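Local structure of gdp-l-fucose synthetase (Naegleria fowleri, 6AQZ) at residues I27-T33 against G51-G57; A39-I43 against S240-R245; P78-L84 against V121-C127. The protein probably makes GDP-L-fucose from GDP-4-keto-6-deoxy-D-mannose, epimerising and reducing the sugar with NADPH, and binds NADP in a Rossmann-type domain. All coordinates share one frame; numbering follows the deposited sequence.

Contact 1: residues I27-T33 against G51-G57; sequences ILVTGGT and GKWVFLG. With NAP (NADP nicotinamide-adenine-dinucleotide phosphate), chain G.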
loop_
_atom_site.group_PDB
_atom_site.type_symbol
_atom_site.label_atom_id
_atom_site.label_comp_id
_atom_site.label_asym_id
_atom_site.label_seq_id
_atom_site.Cartn_x
_atom_site.Cartn_y
_atom_site.Cartn_z
ATOM N N ILE A 27 -6.252 -28.215 -4.197
ATOM C CA ILE A 27 -5.828 -26.958 -4.795
ATOM C C ILE A 27 -7.020 -26.021 -4.778
ATOM O O ILE A 27 -8.010 -26.263 -5.477
ATOM C CB ILE A 27 -5.302 -27.121 -6.226
ATOM C CG1 ILE A 27 -4.167 -28.144 -6.305
ATOM C CG2 ILE A 27 -4.833 -25.766 -6.753
ATOM C CD1 ILE A 27 -4.649 -29.615 -6.554
ATOM N N LEU A 28 -6.900 -24.927 -4.025
ATOM C CA LEU A 28 -7.949 -23.925 -3.892
ATOM C C LEU A 28 -7.697 -22.792 -4.877
ATOM O O LEU A 28 -6.608 -22.209 -4.890
ATOM C CB LEU A 28 -7.979 -23.392 -2.461
ATOM C CG LEU A 28 -9.228 -22.673 -1.955
ATOM C CD1 LEU A 28 -10.469 -23.550 -2.035
ATOM C CD2 LEU A 28 -8.989 -22.147 -0.523
ATOM N N VAL A 29 -8.692 -22.488 -5.709
ATOM C CA VAL A 29 -8.577 -21.433 -6.715
ATOM C C VAL A 29 -9.609 -20.367 -6.348
ATOM O O VAL A 29 -10.814 -20.547 -6.584
ATOM C CB VAL A 29 -8.797 -21.949 -8.145
ATOM C CG1 VAL A 29 -8.625 -20.822 -9.176
ATOM C CG2 VAL A 29 -7.847 -23.093 -8.474
ATOM N N THR A 30 -9.153 -19.252 -5.768
ATOM C CA THR A 30 -10.062 -18.128 -5.590
ATOM C C THR A 30 -10.252 -17.453 -6.933
ATOM O O THR A 30 -9.354 -17.470 -7.785
ATOM C CB THR A 30 -9.538 -17.105 -4.572
ATOM O OG1 THR A 30 -8.553 -16.267 -5.194
ATOM C CG2 THR A 30 -8.950 -17.803 -3.326
ATOM N N GLY A 31 -11.422 -16.843 -7.118
ATOM C CA GLY A 31 -11.734 -16.271 -8.420
ATOM C C GLY A 31 -11.723 -17.293 -9.539
ATOM O O GLY A 31 -11.398 -16.961 -10.687
ATOM N N GLY A 32 -12.075 -18.538 -9.230
ATOM C CA GLY A 32 -12.033 -19.601 -10.215
ATOM C C GLY A 32 -13.169 -19.614 -11.229
ATOM O O GLY A 32 -13.134 -20.458 -12.124
ATOM N N THR A 33 -14.169 -18.724 -11.103
ATOM C CA THR A 33 -15.301 -18.661 -12.022
ATOM C C THR A 33 -15.158 -17.562 -13.072
ATOM O O THR A 33 -15.985 -17.496 -13.991
ATOM C CB THR A 33 -16.641 -18.470 -11.270
ATOM O OG1 THR A 33 -16.630 -17.243 -10.528
ATOM C CG2 THR A 33 -16.911 -19.644 -10.310
ATOM N N GLY A 51 -5.278 -34.327 -8.258
ATOM C CA GLY A 51 -5.681 -33.515 -7.129
ATOM C C GLY A 51 -7.170 -33.189 -7.140
ATOM O O GLY A 51 -7.878 -33.356 -8.138
ATOM N N LYS A 52 -7.654 -32.754 -5.989
ATOM C CA LYS A 52 -9.002 -32.234 -5.865
ATOM C C LYS A 52 -8.930 -30.729 -6.088
ATOM O O LYS A 52 -8.300 -30.008 -5.307
ATOM C CB LYS A 52 -9.591 -32.562 -4.494
ATOM C CG LYS A 52 -10.996 -32.019 -4.266
ATOM C CD LYS A 52 -11.480 -32.329 -2.854
ATOM C CE LYS A 52 -12.917 -31.866 -2.640
ATOM N NZ LYS A 52 -13.317 -31.907 -1.200
ATOM N N TRP A 53 -9.567 -30.262 -7.152
ATOM C CA TRP A 53 -9.556 -28.861 -7.535
ATOM C C TRP A 53 -10.889 -28.225 -7.167
ATOM O O TRP A 53 -11.949 -28.783 -7.484
ATOM C CB TRP A 53 -9.283 -28.719 -9.030
ATOM C CG TRP A 53 -7.885 -29.057 -9.356
ATOM C CD1 TRP A 53 -7.314 -30.308 -9.402
ATOM C CD2 TRP A 53 -6.834 -28.124 -9.613
ATOM N NE1 TRP A 53 -5.968 -30.203 -9.707
ATOM C CE2 TRP A 53 -5.652 -28.874 -9.842
ATOM C CE3 TRP A 53 -6.779 -26.726 -9.683
ATOM C CZ2 TRP A 53 -4.433 -28.271 -10.131
ATOM C CZ3 TRP A 53 -5.554 -26.122 -9.975
ATOM C CH2 TRP A 53 -4.401 -26.895 -10.185
ATOM N N VAL A 54 -10.830 -27.095 -6.449
ATOM C CA VAL A 54 -12.010 -26.347 -6.004
ATOM C C VAL A 54 -11.958 -24.947 -6.598
ATOM O O VAL A 54 -11.065 -24.162 -6.266
ATOM C CB VAL A 54 -12.098 -26.268 -4.475
ATOM C CG1 VAL A 54 -13.366 -25.517 -4.060
ATOM C CG2 VAL A 54 -12.026 -27.662 -3.865
ATOM N N PHE A 55 -12.923 -24.625 -7.445
ATOM C CA PHE A 55 -12.975 -23.333 -8.132
ATOM C C PHE A 55 -14.026 -22.479 -7.436
ATOM O O PHE A 55 -15.222 -22.646 -7.661
ATOM C CB PHE A 55 -13.254 -23.550 -9.619
ATOM C CG PHE A 55 -12.106 -24.251 -10.319
ATOM C CD1 PHE A 55 -12.039 -25.639 -10.343
ATOM C CD2 PHE A 55 -11.046 -23.522 -10.861
ATOM C CE1 PHE A 55 -10.957 -26.293 -10.936
ATOM C CE2 PHE A 55 -9.962 -24.168 -11.452
ATOM C CZ PHE A 55 -9.921 -25.557 -11.488
ATOM N N LEU A 56 -13.565 -21.548 -6.607
ATOM C CA LEU A 56 -14.451 -20.733 -5.795
ATOM C C LEU A 56 -15.000 -19.563 -6.595
ATOM O O LEU A 56 -14.321 -18.986 -7.443
ATOM C CB LEU A 56 -13.704 -20.167 -4.581
ATOM C CG LEU A 56 -13.064 -21.075 -3.530
ATOM C CD1 LEU A 56 -12.330 -20.201 -2.570
ATOM C CD2 LEU A 56 -14.102 -21.887 -2.791
ATOM N N GLY A 57 -16.226 -19.168 -6.272
ATOM C CA GLY A 57 -16.750 -17.898 -6.717
ATOM C C GLY A 57 -17.326 -17.143 -5.535
ATOM O O GLY A 57 -17.412 -17.665 -4.424
HETATM P PA NAP G . -12.915 -11.838 -13.689
HETATM O O1A NAP G . -13.595 -10.521 -13.467
HETATM O O2A NAP G . -13.074 -12.598 -14.980
HETATM O O5B NAP G . -13.270 -12.902 -12.475
HETATM C C5B NAP G . -12.769 -12.362 -11.302
HETATM C C4B NAP G . -13.042 -13.409 -10.188
HETATM O O4B NAP G . -12.965 -12.804 -8.872
HETATM C C3B NAP G . -14.460 -14.091 -10.355
HETATM O O3B NAP G . -14.382 -15.445 -10.001
HETATM C C2B NAP G . -15.262 -13.412 -9.235
HETATM O O2B NAP G . -16.182 -14.196 -8.670
HETATM C C1B NAP G . -14.092 -13.305 -8.166
HETATM N N9A NAP G . -14.429 -12.388 -7.084
HETATM C C8A NAP G . -14.541 -11.014 -7.153
HETATM N N7A NAP G . -14.861 -10.446 -5.968
HETATM C C5A NAP G . -14.974 -11.518 -5.099
HETATM C C6A NAP G . -15.287 -11.574 -3.744
HETATM N N6A NAP G . -15.543 -10.401 -3.033
HETATM N N1A NAP G . -15.316 -12.755 -3.078
HETATM C C2A NAP G . -15.036 -13.846 -3.851
HETATM N N3A NAP G . -14.731 -13.950 -5.162
HETATM C C4A NAP G . -14.699 -12.741 -5.771
HETATM O O3 NAP G . -11.332 -11.361 -13.464
HETATM P PN NAP G . -10.287 -12.174 -14.349
HETATM O O1N NAP G . -10.364 -13.643 -14.178
HETATM O O2N NAP G . -9.996 -11.518 -15.680
HETATM O O5D NAP G . -8.764 -11.828 -13.558
HETATM C C5D NAP G . -8.585 -12.544 -12.402
HETATM C C4D NAP G . -7.192 -12.165 -11.954
HETATM O O4D NAP G . -6.401 -11.936 -13.133
HETATM C C3D NAP G . -7.284 -10.756 -11.194
HETATM O O3D NAP G . -6.454 -10.777 -10.084
HETATM C C2D NAP G . -6.801 -9.752 -12.264
HETATM O O2D NAP G . -6.086 -8.691 -11.761
HETATM C C1D NAP G . -5.807 -10.645 -13.064
HETATM N N1N NAP G . -5.561 -10.061 -14.414
HETATM C C2N NAP G . -6.514 -10.109 -15.434
HETATM C C3N NAP G . -6.257 -9.525 -16.657
HETATM C C7N NAP G . -7.297 -9.574 -17.735
HETATM O O7N NAP G . -7.164 -8.990 -18.824
HETATM N N7N NAP G . -8.474 -10.297 -17.513
HETATM C C4N NAP G . -4.987 -8.823 -16.952
HETATM C C5N NAP G . -4.036 -8.809 -15.798
HETATM C C6N NAP G . -4.327 -9.397 -14.636
HETATM P P2B NAP G . -17.878 -14.165 -9.421
HETATM O O1X NAP G . -17.573 -14.814 -10.736
HETATM O O2X NAP G . -18.628 -15.010 -8.390
HETATM O O3X NAP G . -18.134 -12.687 -9.423
#

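Contact 2: residues A39-I43 against S240-R245; sequences AVEHI and SHDAAR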
loop_
_atom_site.group_PDB
_atom_site.type_symbol
_atom_site.label_atom_id
_atom_site.label_comp_id
_atom_site.label_asym_id
_atom_site.label_seq_id
_atom_site.Cartn_x
_atom_site.Cartn_y
_atom_site.Cartn_z
ATOM N N ALA A 39 -10.198 -20.771 -17.451
ATOM C CA ALA A 39 -9.135 -21.305 -18.291
ATOM C C ALA A 39 -8.310 -22.345 -17.534
ATOM O O ALA A 39 -8.039 -23.434 -18.058
ATOM C CB ALA A 39 -8.263 -20.164 -18.796
ATOM N N VAL A 40 -7.950 -22.051 -16.279
ATOM C CA VAL A 40 -7.243 -23.039 -15.470
ATOM C C VAL A 40 -8.078 -24.308 -15.337
ATOM O O VAL A 40 -7.564 -25.425 -15.480
ATOM C CB VAL A 40 -6.867 -22.444 -14.097
ATOM C CG1 VAL A 40 -6.310 -23.522 -13.181
ATOM C CG2 VAL A 40 -5.862 -21.314 -14.263
ATOM N N GLU A 41 -9.381 -24.157 -15.080
ATOM C CA GLU A 41 -10.259 -25.320 -14.947
ATOM C C GLU A 41 -10.291 -26.146 -16.235
ATOM O O GLU A 41 -10.349 -27.382 -16.196
ATOM C CB GLU A 41 -11.667 -24.863 -14.569
ATOM C CG GLU A 41 -12.668 -26.002 -14.412
ATOM C CD GLU A 41 -14.084 -25.525 -14.139
ATOM O OE1 GLU A 41 -14.456 -24.404 -14.564
ATOM O OE2 GLU A 41 -14.822 -26.274 -13.472
ATOM N N HIS A 42 -10.262 -25.477 -17.388
ATOM C CA HIS A 42 -10.242 -26.172 -18.667
ATOM C C HIS A 42 -8.936 -26.952 -18.859
ATOM O O HIS A 42 -8.955 -28.115 -19.266
ATOM C CB HIS A 42 -10.473 -25.165 -19.789
ATOM C CG HIS A 42 -10.321 -25.741 -21.162
ATOM N ND1 HIS A 42 -9.259 -25.430 -21.985
ATOM C CD2 HIS A 42 -11.092 -26.614 -21.854
ATOM C CE1 HIS A 42 -9.382 -26.090 -23.125
ATOM N NE2 HIS A 42 -10.486 -26.813 -23.071
ATOM N N ILE A 43 -7.787 -26.328 -18.582
ATOM C CA ILE A 43 -6.515 -27.026 -18.744
ATOM C C ILE A 43 -6.414 -28.192 -17.765
ATOM O O ILE A 43 -6.030 -29.307 -18.142
ATOM C CB ILE A 43 -5.344 -26.045 -18.574
ATOM C CG1 ILE A 43 -5.366 -25.013 -19.699
ATOM C CG2 ILE A 43 -3.999 -26.805 -18.500
ATOM C CD1 ILE A 43 -5.386 -25.653 -21.068
ATOM N N SER A 240 -6.301 -16.823 -22.723
ATOM C CA SER A 240 -6.444 -17.304 -21.356
ATOM C C SER A 240 -6.032 -18.767 -21.197
ATOM O O SER A 240 -5.476 -19.132 -20.156
ATOM C CB SER A 240 -7.879 -17.084 -20.885
ATOM O OG SER A 240 -8.770 -17.866 -21.648
ATOM N N HIS A 241 -6.282 -19.625 -22.196
ATOM C CA HIS A 241 -5.829 -21.009 -22.048
ATOM C C HIS A 241 -4.297 -21.094 -22.014
ATOM O O HIS A 241 -3.726 -21.880 -21.245
ATOM C CB HIS A 241 -6.392 -21.882 -23.166
ATOM C CG HIS A 241 -7.874 -22.047 -23.103
ATOM N ND1 HIS A 241 -8.580 -22.789 -24.025
ATOM C CD2 HIS A 241 -8.787 -21.563 -22.230
ATOM C CE1 HIS A 241 -9.864 -22.760 -23.720
ATOM N NE2 HIS A 241 -10.018 -22.016 -22.640
ATOM N N ASP A 242 -3.617 -20.280 -22.825
ATOM C CA ASP A 242 -2.165 -20.208 -22.738
ATOM C C ASP A 242 -1.714 -19.667 -21.378
ATOM O O ASP A 242 -0.802 -20.226 -20.750
ATOM C CB ASP A 242 -1.619 -19.333 -23.861
ATOM C CG ASP A 242 -1.740 -19.963 -25.205
ATOM O OD1 ASP A 242 -2.096 -21.164 -25.298
ATOM O OD2 ASP A 242 -1.449 -19.242 -26.180
ATOM N N ALA A 243 -2.358 -18.600 -20.897
ATOM C CA ALA A 243 -2.011 -18.063 -19.580
ATOM C C ALA A 243 -2.192 -19.117 -18.497
ATOM O O ALA A 243 -1.387 -19.199 -17.557
ATOM C CB ALA A 243 -2.863 -16.832 -19.257
ATOM N N ALA A 244 -3.248 -19.939 -18.623
ATOM C CA ALA A 244 -3.498 -21.003 -17.656
ATOM C C ALA A 244 -2.377 -22.050 -17.651
ATOM O O ALA A 244 -2.042 -22.599 -16.593
ATOM C CB ALA A 244 -4.855 -21.665 -17.948
ATOM N N ARG A 245 -1.837 -22.392 -18.829
ATOM C CA ARG A 245 -0.720 -23.331 -18.891
ATOM C C ARG A 245 0.552 -22.713 -18.300
ATOM O O ARG A 245 1.299 -23.380 -17.567
ATOM C CB ARG A 245 -0.493 -23.785 -20.339
ATOM C CG ARG A 245 -1.587 -24.703 -20.888
ATOM C CD ARG A 245 -1.185 -25.331 -22.216
ATOM N NE ARG A 245 -1.155 -24.336 -23.278
ATOM C CZ ARG A 245 -0.108 -24.058 -24.047
ATOM N NH1 ARG A 245 1.052 -24.693 -23.885
ATOM N NH2 ARG A 245 -0.233 -23.127 -24.984
#

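Contact 3: residues P78-L84 against V121-C127; sequences PTYVIHL and VKKTISC. With NAP (NADP nicotinamide-adenine-dinucleotide phosphate), chain G.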
loop_
_atom_site.group_PDB
_atom_site.type_symbol
_atom_site.label_atom_id
_atom_site.label_comp_id
_atom_site.label_asym_id
_atom_site.label_seq_id
_atom_site.Cartn_x
_atom_site.Cartn_y
_atom_site.Cartn_z
ATOM N N PRO A 78 -6.465 -26.821 1.850
ATOM C CA PRO A 78 -5.679 -26.992 0.624
ATOM C C PRO A 78 -4.189 -27.114 0.912
ATOM O O PRO A 78 -3.684 -26.582 1.908
ATOM C CB PRO A 78 -5.965 -25.705 -0.150
ATOM C CG PRO A 78 -6.162 -24.710 0.931
ATOM C CD PRO A 78 -6.928 -25.431 2.005
ATOM N N THR A 79 -3.479 -27.797 -0.006
ATOM C CA THR A 79 -2.016 -27.798 -0.057
ATOM C C THR A 79 -1.458 -26.769 -1.029
ATOM O O THR A 79 -0.271 -26.438 -0.945
ATOM C CB THR A 79 -1.459 -29.187 -0.441
ATOM O OG1 THR A 79 -2.060 -29.658 -1.654
ATOM C CG2 THR A 79 -1.694 -30.200 0.670
ATOM N N TYR A 80 -2.266 -26.304 -1.978
ATOM C CA TYR A 80 -1.865 -25.277 -2.921
ATOM C C TYR A 80 -3.017 -24.305 -3.077
ATOM O O TYR A 80 -4.180 -24.673 -2.915
ATOM C CB TYR A 80 -1.455 -25.874 -4.271
ATOM C CG TYR A 80 -0.177 -26.687 -4.154
ATOM C CD1 TYR A 80 1.065 -26.068 -4.189
ATOM C CD2 TYR A 80 -0.212 -28.071 -3.941
ATOM C CE1 TYR A 80 2.245 -26.808 -4.045
ATOM C CE2 TYR A 80 0.964 -28.819 -3.795
ATOM C CZ TYR A 80 2.180 -28.184 -3.852
ATOM O OH TYR A 80 3.348 -28.913 -3.723
ATOM N N VAL A 81 -2.683 -23.049 -3.341
ATOM C CA VAL A 81 -3.676 -22.013 -3.554
ATOM C C VAL A 81 -3.275 -21.220 -4.792
ATOM O O VAL A 81 -2.125 -20.776 -4.910
ATOM C CB VAL A 81 -3.821 -21.108 -2.312
ATOM C CG1 VAL A 81 -4.628 -19.836 -2.629
ATOM C CG2 VAL A 81 -4.500 -21.872 -1.213
ATOM N N ILE A 82 -4.213 -21.066 -5.723
ATOM C CA ILE A 82 -4.069 -20.129 -6.829
ATOM C C ILE A 82 -5.047 -18.998 -6.550
ATOM O O ILE A 82 -6.264 -19.207 -6.569
ATOM C CB ILE A 82 -4.346 -20.773 -8.191
ATOM C CG1 ILE A 82 -3.418 -21.963 -8.428
ATOM C CG2 ILE A 82 -4.170 -19.733 -9.303
ATOM C CD1 ILE A 82 -3.635 -22.604 -9.775
ATOM N N HIS A 83 -4.521 -17.804 -6.273
ATOM C CA HIS A 83 -5.319 -16.663 -5.817
ATOM C C HIS A 83 -5.565 -15.743 -7.010
ATOM O O HIS A 83 -4.715 -14.924 -7.358
ATOM C CB HIS A 83 -4.594 -15.947 -4.679
ATOM C CG HIS A 83 -5.212 -14.646 -4.280
ATOM N ND1 HIS A 83 -6.579 -14.459 -4.208
ATOM C CD2 HIS A 83 -4.649 -13.478 -3.885
ATOM C CE1 HIS A 83 -6.829 -13.223 -3.817
ATOM N NE2 HIS A 83 -5.675 -12.611 -3.603
ATOM N N LEU A 84 -6.726 -15.905 -7.663
ATOM C CA LEU A 84 -7.101 -15.070 -8.795
ATOM C C LEU A 84 -8.189 -14.057 -8.459
ATOM O O LEU A 84 -8.393 -13.115 -9.226
ATOM C CB LEU A 84 -7.577 -15.944 -9.972
ATOM C CG LEU A 84 -6.637 -17.078 -10.442
ATOM C CD1 LEU A 84 -7.310 -17.889 -11.554
ATOM C CD2 LEU A 84 -5.274 -16.625 -10.904
ATOM N N VAL A 121 -0.465 -23.739 3.561
ATOM C CA VAL A 121 -0.410 -23.999 2.126
ATOM C C VAL A 121 1.049 -24.034 1.694
ATOM O O VAL A 121 1.853 -23.191 2.113
ATOM C CB VAL A 121 -1.201 -22.923 1.373
ATOM C CG1 VAL A 121 -1.058 -23.103 -0.124
ATOM C CG2 VAL A 121 -2.677 -22.955 1.802
ATOM N N LYS A 122 1.413 -25.041 0.896
ATOM C CA LYS A 122 2.813 -25.191 0.503
ATOM C C LYS A 122 3.237 -24.062 -0.425
ATOM O O LYS A 122 4.260 -23.409 -0.192
ATOM C CB LYS A 122 3.058 -26.554 -0.159
ATOM C CG LYS A 122 2.825 -27.784 0.718
ATOM C CD LYS A 122 3.086 -29.068 -0.085
ATOM C CE LYS A 122 3.212 -30.320 0.781
ATOM N NZ LYS A 122 1.947 -30.684 1.477
ATOM N N LYS A 123 2.422 -23.770 -1.440
ATOM C CA LYS A 123 2.739 -22.723 -2.404
ATOM C C LYS A 123 1.460 -21.978 -2.782
ATOM O O LYS A 123 0.412 -22.592 -2.987
ATOM C CB LYS A 123 3.408 -23.286 -3.657
ATOM C CG LYS A 123 4.022 -22.220 -4.541
ATOM C CD LYS A 123 4.392 -22.744 -5.923
ATOM C CE LYS A 123 5.714 -23.459 -5.921
ATOM N NZ LYS A 123 6.205 -23.730 -7.315
ATOM N N THR A 124 1.546 -20.651 -2.819
ATOM C CA THR A 124 0.433 -19.775 -3.162
ATOM C C THR A 124 0.872 -18.887 -4.314
ATOM O O THR A 124 1.953 -18.298 -4.264
ATOM C CB THR A 124 -0.006 -18.943 -1.940
ATOM O OG1 THR A 124 -0.577 -19.822 -0.970
ATOM C CG2 THR A 124 -1.021 -17.838 -2.304
ATOM N N ILE A 125 0.072 -18.839 -5.374
ATOM C CA ILE A 125 0.380 -17.998 -6.518
ATOM C C ILE A 125 -0.739 -16.994 -6.652
ATOM O O ILE A 125 -1.896 -17.376 -6.863
ATOM C CB ILE A 125 0.535 -18.801 -7.811
ATOM C CG1 ILE A 125 1.608 -19.842 -7.630
ATOM C CG2 ILE A 125 0.982 -17.881 -8.929
ATOM C CD1 ILE A 125 1.893 -20.564 -8.886
ATOM N N SER A 126 -0.399 -15.721 -6.536
ATOM C CA SER A 126 -1.355 -14.641 -6.656
ATOM C C SER A 126 -1.132 -13.963 -7.997
ATOM O O SER A 126 -0.156 -14.233 -8.698
ATOM C CB SER A 126 -1.192 -13.662 -5.495
ATOM O OG SER A 126 -1.501 -14.309 -4.275
ATOM N N CYS A 127 -2.011 -13.037 -8.328
ATOM C CA CYS A 127 -2.038 -12.479 -9.667
ATOM C C CYS A 127 -1.946 -10.959 -9.600
ATOM O O CYS A 127 -2.747 -10.323 -8.916
ATOM C CB CYS A 127 -3.313 -12.949 -10.379
ATOM S SG CYS A 127 -3.262 -12.715 -12.098
HETATM P PA NAP G . -12.915 -11.838 -13.689
HETATM O O1A NAP G . -13.595 -10.521 -13.467
HETATM O O2A NAP G . -13.074 -12.598 -14.980
HETATM O O5B NAP G . -13.270 -12.902 -12.475
HETATM C C5B NAP G . -12.769 -12.362 -11.302
HETATM C C4B NAP G . -13.042 -13.409 -10.188
HETATM O O4B NAP G . -12.965 -12.804 -8.872
HETATM C C3B NAP G . -14.460 -14.091 -10.355
HETATM O O3B NAP G . -14.382 -15.445 -10.001
HETATM C C2B NAP G . -15.262 -13.412 -9.235
HETATM O O2B NAP G . -16.182 -14.196 -8.670
HETATM C C1B NAP G . -14.092 -13.305 -8.166
HETATM N N9A NAP G . -14.429 -12.388 -7.084
HETATM C C8A NAP G . -14.541 -11.014 -7.153
HETATM N N7A NAP G . -14.861 -10.446 -5.968
HETATM C C5A NAP G . -14.974 -11.518 -5.099
HETATM C C6A NAP G . -15.287 -11.574 -3.744
HETATM N N6A NAP G . -15.543 -10.401 -3.033
HETATM N N1A NAP G . -15.316 -12.755 -3.078
HETATM C C2A NAP G . -15.036 -13.846 -3.851
HETATM N N3A NAP G . -14.731 -13.950 -5.162
HETATM C C4A NAP G . -14.699 -12.741 -5.771
HETATM O O3 NAP G . -11.332 -11.361 -13.464
HETATM P PN NAP G . -10.287 -12.174 -14.349
HETATM O O1N NAP G . -10.364 -13.643 -14.178
HETATM O O2N NAP G . -9.996 -11.518 -15.680
HETATM O O5D NAP G . -8.764 -11.828 -13.558
HETATM C C5D NAP G . -8.585 -12.544 -12.402
HETATM C C4D NAP G . -7.192 -12.165 -11.954
HETATM O O4D NAP G . -6.401 -11.936 -13.133
HETATM C C3D NAP G . -7.284 -10.756 -11.194
HETATM O O3D NAP G . -6.454 -10.777 -10.084
HETATM C C2D NAP G . -6.801 -9.752 -12.264
HETATM O O2D NAP G . -6.086 -8.691 -11.761
HETATM C C1D NAP G . -5.807 -10.645 -13.064
HETATM N N1N NAP G . -5.561 -10.061 -14.414
HETATM C C2N NAP G . -6.514 -10.109 -15.434
HETATM C C3N NAP G . -6.257 -9.525 -16.657
HETATM C C7N NAP G . -7.297 -9.574 -17.735
HETATM O O7N NAP G . -7.164 -8.990 -18.824
HETATM N N7N NAP G . -8.474 -10.297 -17.513
HETATM C C4N NAP G . -4.987 -8.823 -16.952
HETATM C C5N NAP G . -4.036 -8.809 -15.798
HETATM C C6N NAP G . -4.327 -9.397 -14.636
HETATM P P2B NAP G . -17.878 -14.165 -9.421
HETATM O O1X NAP G . -17.573 -14.814 -10.736
HETATM O O2X NAP G . -18.628 -15.010 -8.390
HETATM O O3X NAP G . -18.134 -12.687 -9.423
#

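Contact 1: residues I27-T33 against G51-G57
The beta-alpha-beta unit that opens the Rossmann fold sets Ile27 beside Trp53 and Val29 beside Phe55 in parallel strands whose axes run 5.0 Å apart. Their register follows from alternating backbone bonds: Ile27 N to Lys52 O, Val54 N to Ile27 O, Val29 N to Val54 O and Leu56 N to Val29 O, all between 2.9 and 3.1 Å. Ile27 grips one face of the indole with both branches. Its CG2, anti to the backbone N, makes a CH-pi contact 3.7 Å from the centroid of the six-membered ring and 26° off the normal. CG1 lies beside the backbone N, and a chi2 of 89° lays CD1 over the pyrrole side, 3.5 Å from Trp53 NE1. Val29 CG2 reaches the edge of the same indole and also lies 3.8 Å from Phe55 CE2. Beyond the strands, Gly32 N bonds to Leu56 O, tying the glycine-rich turn to the end of strand 52-55. Thr33 OG1 accepts a hydrogen bond from O3B of NADP and donates one of 2.6 Å to O1X of the 2'-phosphate, consistent with use of NADP over NAD. Gly31 has no side chain to crowd the ribose, and its CA lies 3.2 Å from NADP O3B. Trp53 and Phe55 pack on helix 35-46, whereas Leu28 and Val54, on the other face, meet Tyr76 of helix 66-76; strand 80-83 bonds to the far edge of strand 26-30.

Contact 2: residues A39-I43 against S240-R245
A chi1 of 174° extends His42 away from its backbone N, while His241 turns its CG back beside its own N; between them these torsions bring the two imidazoles together in an offset stack. The ring centroids are 4.2 Å apart and the planes are inclined at 26°. His42 ND1 sits over the rim of the His241 ring, 3.2 Å from CE1, but its approach to His241 ND1 has a poor angle for a hydrogen bond, so the pair rests on ring contact. At the edge of the His241 ring, CD2 meets Ala39 CB at 3.7 Å. The same methyl lies 3.3 Å from the backbone Ser240 O, a close approach of the alanine to the start of the second helix. Helix 35-46, which follows the glycine-rich turn of the Rossmann fold, crosses helix 240-253 at -70° with axes 8.2 Å apart, and both helices pack on one side of the central sheet. At the crossing, Ala244 CB fits against the backbone of the first helix, 3.5 Å from Val40 N, with Val40 CG2 and Ile43 CG1 beside it. Farther along, Ile43 CD1 touches Arg245 CG at 3.9 Å. The arginine chain bends at chi3, and its NH2 forms a salt bridge of 2.7 Å to Asp242 OD1, approached from above the carboxylate plane; Gln317 O also bonds to NH2, and Thr319 N to Asp242 OD2.

Contact 3: residues P78-L84 against V121-C127
His83 N donates to Ile125 O at 2.7 Å with an N-H...O angle of 169°, the shortest of the bonds joining strands 80-83 and 123-127. The two strands run parallel and belong to a beta-alpha-beta unit of the Rossmann fold, completed by helix 98-118. Val81 serves both directions of the pairing, its N bonding to Lys123 O and its O to Ile125 N at 3.0 Å. Before the strands begin, Lys122 N reaches Thr79 O from 38° above the carbonyl plane. Here Val121 folds across Val81, CG2 to CG2 3.7 Å, with its CG1 close to Val81 N. Tyr80 CD1, at the ring edge, lies 3.7 Å from Lys123 CB, while the methylene CD of Lys122 approaches the tyrosine hydroxyl end obliquely. Lys123 NZ bonds to Met251 O and Tyr254 O, two carbonyls that would suit a charged amine on this buried residue. On the opposite face, His83 holds CG anti to its backbone N (chi1 171°), and Ser126 OG lies in the plane of the imidazole, 3.3 Å from CD2. The His83 ring nitrogens bond elsewhere, ND1 to Thr30 OG1 and NE2 to Asn109 OD1, which should fix the ring's rotation. Both strands end at the cofactor: NADP O3D makes a weak hydrogen bond to Leu84 O, and Cys127 SG stands 3.4 Å from NADP O4D.

How the contacts relate
From the N terminus, strand 26-30 leads through the glycine-rich turn into helix 35-46, and contact 1 closes this short loop when strand 52-55 pairs back. Contact 3 opens only afterwards and closes a second loop, over helix 98-118. The two are in series, yet strands 26-30 and 80-83 are neighbours in one sheet, joined by Leu28 O to Ile82 N at 2.8 Å, and both contacts reach NADP. Contact 2 spans far more of the chain, bringing helix 240-253 against helix 35-46: it starts within the loop of contact 1, so those two cross, and it encloses contact 3 entirely. Phe55 CZ packs on Glu41 CA at 3.5 Å, linking contacts 1 and 2, whereas contacts 2 and 3 do not touch.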